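Local coordinates for protein EvdO1 (Micromonospora carbonacea, PDB 4XBZ) that probably catalyses an oxidative cyclization in the biosynthesis of an orthosomycin antibiotic, as a metal-dependent oxygenase of the phytanoyl-CoA dioxygenase family, at residues E109-D113 and T323-E329; N138-T142 and K281-L285; A163-D167 and Q269-H273. All coordinates share one frame; numbering follows the deposited sequence.

Contact 1 of 3, residues E109-D113 and T323-E329; sequences EYVVD and TLRFAHE
Tyr110 OH is held by two partners: the backbone N of His328 donates to it at 3.3 Å with an N-H...O angle of 159°. The second is a water 2.9 Å from Tyr110 OH, itself donating to Glu329 OE1. The phenol thus meets the start of the 3-10 segment that begins at His328, and Tyr110 OH also lies 3.1 Å from His328 CD2. The tyrosine and imidazole rings meet obliquely. One face of the phenol is covered by Arg325, whose CG stands 4.0 Å from the Tyr110 ring centroid in a CH-pi contact. With CG anti to the backbone N (chi1 166°) and the chain extended from there to NE, the arginine passes over this face, and its guanidinium goes on to a salt bridge with Asp91. Tyr110 is the N-cap residue of helix 111-114, which follows strand 105-109 of the large sheet of the double-stranded beta helix; the C-terminal tail 323-329 runs past this strand-to-helix junction. At the helix, Leu324 N donates to Asp113 OD1 at 3.1 Å, approaching from above the carboxylate plane, 63° out of it. Thr323 OG1 accepts from Arg325 N in an ST turn, and a water donating to Asp113 OD2 also bonds Thr323 OG1. On the side of helix 116-121, Val112 CG1 packs on Leu324 CD1 at 3.6 Å, the two side chains crossing at about a right angle, with Ile118 and Ala119 of that helix beside them. On the strand side, a water donates to Glu109 OE1 and lies 2.7 Å from His328 NE2, while His328 ND1 is hydrogen-bonded to His273 and its ring stacks on Trp143.

Contact 2 of 3, residues N138-T142 and K281-L285; sequences NLIPT and KQQVL
Lys281 folds its whole side chain round the carbonyl of Pro141: CB lies 3.4 Å and CG 3.5 Å from Pro141 O, and NZ returns to the same oxygen in a weak hydrogen bond of 3.2 Å. Bends at chi2, chi3 and chi4 curl the chain back in this way and also bring Lys281 NZ to 3.0 Å from Thr142 O. The ammonium is further held by Tyr277 OH, one helical turn earlier, so this buried lysine probably has its charge offset by nearby oxygens. Strand 139-142, part of the large sheet of the double-stranded beta helix, runs almost perpendicular to helix 281-285, the short axes 94° apart and 7.4 Å at closest approach. The Pro141 ring reaches the helix backbone, its CG 3.7 Å from Lys281 O, and Ile140 CG2 touches Gln282 CG at the same separation. Toward Leu285 the fit is looser: its CB lies 4.1 Å from Pro141 CD, and its CD2 comes only to 4.3 Å from Leu139 CD1. The Gln282 amide is hydrogen-bonded outside the contact, to Leu312 O, His314 N and Tyr306 OH.

Contact 3 of 3, residues A163-D167 and Q269-H273; sequences AGLYD and QLGPH
Leu165 and Pro272 face each other across two irregular backbones, their CA atoms 6.5 Å apart; Leu165 and Gly271 both have positive phi, and the peptide bond before Pro272 is cis. Tyr166 OH donates a short 2.6 Å hydrogen bond to Gly271 O, tilted 26° from the carbonyl plane, just where the chain leaves helix 264-270; a weak bond links the same hydroxyl to Arg262 NH1. With CG anti to the carbonyl carbon (chi1 -60°), the ring extends past Leu270, whose CB lies 3.6 Å from Tyr166 CE1. Leu270 CD1 stands over one ring face, toward the rim, while Gly164 O lies above the centre of the opposite face, 3.4 Å from the ring plane. Pro272 CD approaches Tyr166 OH to 3.5 Å. Beside this, both methyls of Leu165 straddle Pro272 CB, and the 3.5 Å from Leu165 CD1 to Pro272 CB is tight for two carbons. A phenylalanine in place of Tyr166 would probably keep the packing on Leu270 but leave Gly271 O without its hydroxyl donor and end the weak bond to Arg262. Loop 163-167 follows strand 157-160, which ends at the nickel ligand His160, and leads into helix 169-173. Arg262 of strand 256-263 donates to the carbonyls of Ala163 and Gly164, Trp332 of the C-terminal tail packs on Leu165 and Pro272, and Asn168 of the second subunit touches Leu270 at the end of helix 264-270.

Overall arrangement
From the N terminus, the chain first reaches 109-113, at the end of strand 105-109, which meets 323-329 near the C terminus; contact 1 therefore closes the longest loop. Within it, contact 2 joins the start of strand 139-147 to helix 275-293, and within that in turn contact 3 joins the loop after strand 157-160 to the end of helix 264-270. The three loops are concentric and none cross. Contacts 1 and 2 meet where Phe326 packs on Val284 and Lys281; contacts 2 and 3 meet where Thr142 packs on His273, which also links contact 3 to contact 1. Together they tie the large sheet, and the loop after strand 157-160 of the smaller sheet, to the C-terminal helices and tail.

Contact 1 of 3, residues E109-D113 and T323-E329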
# COMPACT_ATOMS: atom_id res chain seq x y z
N GLU A 109 10.08 16.98 -19.77
CA GLU A 109 10.52 16.45 -18.47
C GLU A 109 10.92 17.54 -17.49
O GLU A 109 11.40 18.60 -17.90
CB GLU A 109 11.70 15.49 -18.62
CG GLU A 109 11.44 14.27 -19.49
CD GLU A 109 10.78 13.12 -18.77
OE1 GLU A 109 10.62 13.16 -17.52
OE2 GLU A 109 10.41 12.16 -19.47
N TYR A 110 10.75 17.23 -16.21
CA TYR A 110 11.16 18.08 -15.10
C TYR A 110 10.37 19.39 -15.13
O TYR A 110 10.93 20.48 -15.00
CB TYR A 110 12.67 18.33 -15.13
CG TYR A 110 13.45 17.06 -15.35
CD1 TYR A 110 13.43 16.04 -14.40
CD2 TYR A 110 14.18 16.86 -16.52
CE1 TYR A 110 14.12 14.85 -14.60
CE2 TYR A 110 14.87 15.67 -16.73
CZ TYR A 110 14.84 14.67 -15.76
OH TYR A 110 15.52 13.48 -15.95
N VAL A 111 9.06 19.25 -15.30
CA VAL A 111 8.15 20.39 -15.36
C VAL A 111 7.99 21.00 -13.98
O VAL A 111 7.54 22.14 -13.86
CB VAL A 111 6.78 19.98 -15.91
CG1 VAL A 111 6.90 19.43 -17.33
CG2 VAL A 111 6.14 18.96 -15.00
N VAL A 112 8.34 20.24 -12.95
CA VAL A 112 8.28 20.76 -11.59
C VAL A 112 9.40 21.80 -11.37
O VAL A 112 9.23 22.79 -10.67
CB VAL A 112 8.39 19.61 -10.55
CG1 VAL A 112 9.13 20.06 -9.29
CG2 VAL A 112 7.01 19.05 -10.23
N ASP A 113 10.54 21.57 -12.00
CA ASP A 113 11.63 22.54 -11.96
C ASP A 113 11.33 23.75 -12.87
O ASP A 113 11.76 24.87 -12.59
CB ASP A 113 12.94 21.86 -12.40
CG ASP A 113 14.16 22.75 -12.22
OD1 ASP A 113 14.28 23.42 -11.17
OD2 ASP A 113 15.01 22.77 -13.14
N THR A 323 18.09 23.31 -7.01
CA THR A 323 17.27 22.98 -8.18
C THR A 323 16.26 21.88 -7.86
O THR A 323 16.40 21.15 -6.88
CB THR A 323 18.14 22.52 -9.36
OG1 THR A 323 17.29 22.17 -10.45
CG2 THR A 323 18.99 21.32 -8.97
N LEU A 324 15.24 21.77 -8.70
CA LEU A 324 14.25 20.71 -8.54
C LEU A 324 14.45 19.64 -9.60
O LEU A 324 13.66 18.71 -9.70
CB LEU A 324 12.84 21.27 -8.60
CG LEU A 324 12.49 22.28 -7.50
CD1 LEU A 324 11.02 22.61 -7.50
CD2 LEU A 324 12.89 21.76 -6.13
N ARG A 325 15.50 19.76 -10.39
CA ARG A 325 15.69 18.83 -11.49
C ARG A 325 16.91 17.96 -11.29
O ARG A 325 18.03 18.45 -11.18
CB ARG A 325 15.81 19.59 -12.81
CG ARG A 325 16.35 18.77 -13.96
CD ARG A 325 16.76 19.70 -15.12
NE ARG A 325 17.06 18.96 -16.35
CZ ARG A 325 18.23 18.41 -16.61
NH1 ARG A 325 19.21 18.49 -15.71
NH2 ARG A 325 18.43 17.76 -17.75
N PHE A 326 16.67 16.65 -11.26
CA PHE A 326 17.71 15.67 -11.06
C PHE A 326 17.62 14.60 -12.11
O PHE A 326 16.81 13.68 -12.00
CB PHE A 326 17.60 15.07 -9.67
CG PHE A 326 17.89 16.05 -8.62
CD1 PHE A 326 19.21 16.25 -8.19
CD2 PHE A 326 16.89 16.84 -8.10
CE1 PHE A 326 19.50 17.18 -7.22
CE2 PHE A 326 17.17 17.79 -7.14
CZ PHE A 326 18.48 17.96 -6.70
N ALA A 327 18.46 14.74 -13.12
CA ALA A 327 18.34 13.93 -14.32
C ALA A 327 18.64 12.49 -14.01
O ALA A 327 19.72 12.16 -13.51
CB ALA A 327 19.26 14.45 -15.41
N HIS A 328 17.67 11.64 -14.32
CA HIS A 328 17.70 10.20 -14.04
C HIS A 328 19.01 9.51 -14.44
O HIS A 328 19.51 8.66 -13.70
CB HIS A 328 16.51 9.52 -14.74
CG HIS A 328 15.17 10.03 -14.29
ND1 HIS A 328 14.66 9.76 -13.03
CD2 HIS A 328 14.25 10.80 -14.91
CE1 HIS A 328 13.48 10.35 -12.90
NE2 HIS A 328 13.21 10.98 -14.03
N GLU A 329 19.57 9.89 -15.58
CA GLU A 329 20.75 9.18 -16.08
C GLU A 329 21.97 9.52 -15.24
O GLU A 329 22.94 8.77 -15.23
CB GLU A 329 21.00 9.50 -17.56
CG GLU A 329 21.28 10.95 -17.86
CD GLU A 329 20.02 11.77 -18.14
OE1 GLU A 329 18.90 11.31 -17.81
OE2 GLU A 329 20.17 12.87 -18.72
O HOH W 1 11.59 13.02 -14.54
O HOH W 2 16.73 13.09 -18.56
O HOH W 3 11.70 18.51 -11.95
O HOH W 4 16.90 24.81 -12.06

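Contact 2 of 3, residues N138-T142 and K281-L285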
# COMPACT_ATOMS: atom_id res chain seq x y z
N ASN A 138 7.14 6.35 3.37
CA ASN A 138 8.47 6.69 2.85
C ASN A 138 8.45 7.03 1.37
O ASN A 138 9.45 6.85 0.67
CB ASN A 138 9.47 5.54 3.06
CG ASN A 138 9.42 4.97 4.46
OD1 ASN A 138 9.37 5.70 5.45
ND2 ASN A 138 9.44 3.64 4.56
N LEU A 139 7.30 7.49 0.89
CA LEU A 139 7.15 7.84 -0.52
C LEU A 139 8.18 8.90 -0.96
O LEU A 139 8.49 9.83 -0.23
CB LEU A 139 5.74 8.37 -0.80
CG LEU A 139 5.41 9.77 -0.31
CD1 LEU A 139 5.10 10.69 -1.51
CD2 LEU A 139 4.26 9.73 0.66
N ILE A 140 8.71 8.73 -2.15
CA ILE A 140 9.46 9.81 -2.77
C ILE A 140 8.94 10.04 -4.19
O ILE A 140 8.46 9.10 -4.83
CB ILE A 140 10.97 9.53 -2.79
CG1 ILE A 140 11.28 8.24 -3.55
CG2 ILE A 140 11.53 9.47 -1.38
CD1 ILE A 140 12.65 8.28 -4.25
N PRO A 141 9.00 11.29 -4.66
CA PRO A 141 8.66 11.60 -6.06
C PRO A 141 9.80 11.24 -7.02
O PRO A 141 10.96 11.55 -6.73
CB PRO A 141 8.43 13.11 -6.03
CG PRO A 141 9.37 13.59 -4.91
CD PRO A 141 9.31 12.49 -3.87
N THR A 142 9.50 10.61 -8.15
CA THR A 142 10.56 10.21 -9.06
C THR A 142 10.44 10.97 -10.38
O THR A 142 10.82 12.14 -10.46
CB THR A 142 10.58 8.68 -9.31
OG1 THR A 142 9.29 8.25 -9.76
CG2 THR A 142 10.94 7.90 -8.00
N LYS A 281 15.49 13.81 -3.78
CA LYS A 281 14.07 13.93 -4.09
C LYS A 281 13.25 14.21 -2.84
O LYS A 281 12.22 14.89 -2.93
CB LYS A 281 13.56 12.68 -4.81
CG LYS A 281 14.26 12.43 -6.13
CD LYS A 281 14.43 13.73 -6.95
CE LYS A 281 13.08 14.37 -7.36
NZ LYS A 281 12.46 13.76 -8.58
N GLN A 282 13.70 13.73 -1.69
CA GLN A 282 13.07 14.10 -0.43
C GLN A 282 13.16 15.61 -0.23
O GLN A 282 12.21 16.25 0.24
CB GLN A 282 13.71 13.36 0.75
CG GLN A 282 13.30 11.90 0.86
CD GLN A 282 14.05 11.14 1.94
OE1 GLN A 282 15.25 11.33 2.13
NE2 GLN A 282 13.35 10.28 2.65
N GLN A 283 14.31 16.17 -0.58
CA GLN A 283 14.52 17.61 -0.50
C GLN A 283 13.60 18.35 -1.48
O GLN A 283 13.04 19.40 -1.15
CB GLN A 283 15.98 17.98 -0.79
CG GLN A 283 17.02 17.61 0.28
CD GLN A 283 18.29 18.43 0.11
OE1 GLN A 283 18.27 19.65 0.21
NE2 GLN A 283 19.40 17.76 -0.20
N VAL A 284 13.46 17.79 -2.68
CA VAL A 284 12.49 18.30 -3.65
C VAL A 284 11.07 18.30 -3.04
O VAL A 284 10.37 19.32 -3.07
CB VAL A 284 12.49 17.46 -4.95
CG1 VAL A 284 11.35 17.90 -5.88
CG2 VAL A 284 13.82 17.54 -5.64
N LEU A 285 10.67 17.18 -2.45
CA LEU A 285 9.33 17.05 -1.86
C LEU A 285 9.10 18.10 -0.77
O LEU A 285 8.05 18.77 -0.73
CB LEU A 285 9.12 15.65 -1.28
CG LEU A 285 7.69 15.37 -0.80
CD1 LEU A 285 6.74 15.47 -1.96
CD2 LEU A 285 7.55 13.99 -0.14

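Contact 3 of 3, residues A163-D167 and Q269-H273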
# COMPACT_ATOMS: atom_id res chain seq x y z
N ALA A 163 7.81 1.12 -17.14
CA ALA A 163 9.02 0.42 -16.69
C ALA A 163 9.16 0.41 -15.18
O ALA A 163 9.27 1.46 -14.55
CB ALA A 163 10.26 1.04 -17.31
N GLY A 164 9.18 -0.79 -14.60
CA GLY A 164 9.44 -0.93 -13.18
C GLY A 164 10.91 -1.13 -12.86
O GLY A 164 11.37 -0.71 -11.80
N LEU A 165 11.62 -1.77 -13.79
CA LEU A 165 12.99 -2.27 -13.60
C LEU A 165 13.08 -3.37 -12.51
O LEU A 165 14.17 -3.70 -12.04
CB LEU A 165 13.98 -1.09 -13.30
CG LEU A 165 15.46 -1.34 -12.91
CD1 LEU A 165 16.45 -0.45 -13.66
CD2 LEU A 165 15.71 -1.29 -11.37
N TYR A 166 11.97 -3.99 -12.10
CA TYR A 166 12.15 -4.96 -11.00
C TYR A 166 11.96 -6.42 -11.40
O TYR A 166 10.97 -6.79 -12.04
CB TYR A 166 11.22 -4.65 -9.82
CG TYR A 166 11.45 -3.28 -9.22
CD1 TYR A 166 12.75 -2.78 -9.06
CD2 TYR A 166 10.38 -2.47 -8.85
CE1 TYR A 166 12.96 -1.50 -8.53
CE2 TYR A 166 10.58 -1.20 -8.32
CZ TYR A 166 11.87 -0.72 -8.17
OH TYR A 166 12.07 0.55 -7.65
N ASP A 167 12.93 -7.25 -11.04
CA ASP A 167 12.71 -8.68 -11.04
C ASP A 167 11.56 -8.98 -10.09
O ASP A 167 11.43 -8.31 -9.07
CB ASP A 167 13.97 -9.42 -10.60
CG ASP A 167 15.07 -9.35 -11.62
OD1 ASP A 167 14.76 -9.30 -12.83
OD2 ASP A 167 16.25 -9.33 -11.21
N GLN A 269 16.95 -0.45 -2.03
CA GLN A 269 17.43 -1.83 -2.20
C GLN A 269 17.35 -2.37 -3.62
O GLN A 269 18.09 -3.28 -3.97
CB GLN A 269 16.64 -2.82 -1.30
CG GLN A 269 16.91 -2.69 0.17
CD GLN A 269 16.53 -3.94 0.94
OE1 GLN A 269 15.54 -4.62 0.62
NE2 GLN A 269 17.32 -4.27 1.95
N LEU A 270 16.42 -1.87 -4.41
CA LEU A 270 16.24 -2.45 -5.74
C LEU A 270 16.54 -1.46 -6.86
O LEU A 270 16.54 -1.84 -8.02
CB LEU A 270 14.81 -2.99 -5.89
CG LEU A 270 14.32 -3.99 -4.83
CD1 LEU A 270 12.92 -4.44 -5.15
CD2 LEU A 270 15.26 -5.20 -4.67
N GLY A 271 16.81 -0.20 -6.52
CA GLY A 271 16.95 0.86 -7.51
C GLY A 271 15.60 1.33 -8.02
O GLY A 271 14.60 1.21 -7.30
N PRO A 272 15.53 1.86 -9.26
CA PRO A 272 16.58 1.98 -10.28
C PRO A 272 17.57 3.11 -10.07
O PRO A 272 18.57 3.16 -10.79
CB PRO A 272 15.79 2.23 -11.57
CG PRO A 272 14.53 2.86 -11.12
CD PRO A 272 14.21 2.23 -9.81
N HIS A 273 17.31 4.01 -9.14
CA HIS A 273 18.20 5.14 -8.95
C HIS A 273 19.31 4.84 -7.97
O HIS A 273 19.21 3.91 -7.17
CB HIS A 273 17.43 6.37 -8.47
CG HIS A 273 16.38 6.83 -9.42
ND1 HIS A 273 15.06 6.44 -9.31
CD2 HIS A 273 16.44 7.66 -10.49
CE1 HIS A 273 14.36 7.00 -10.28
NE2 HIS A 273 15.18 7.74 -11.01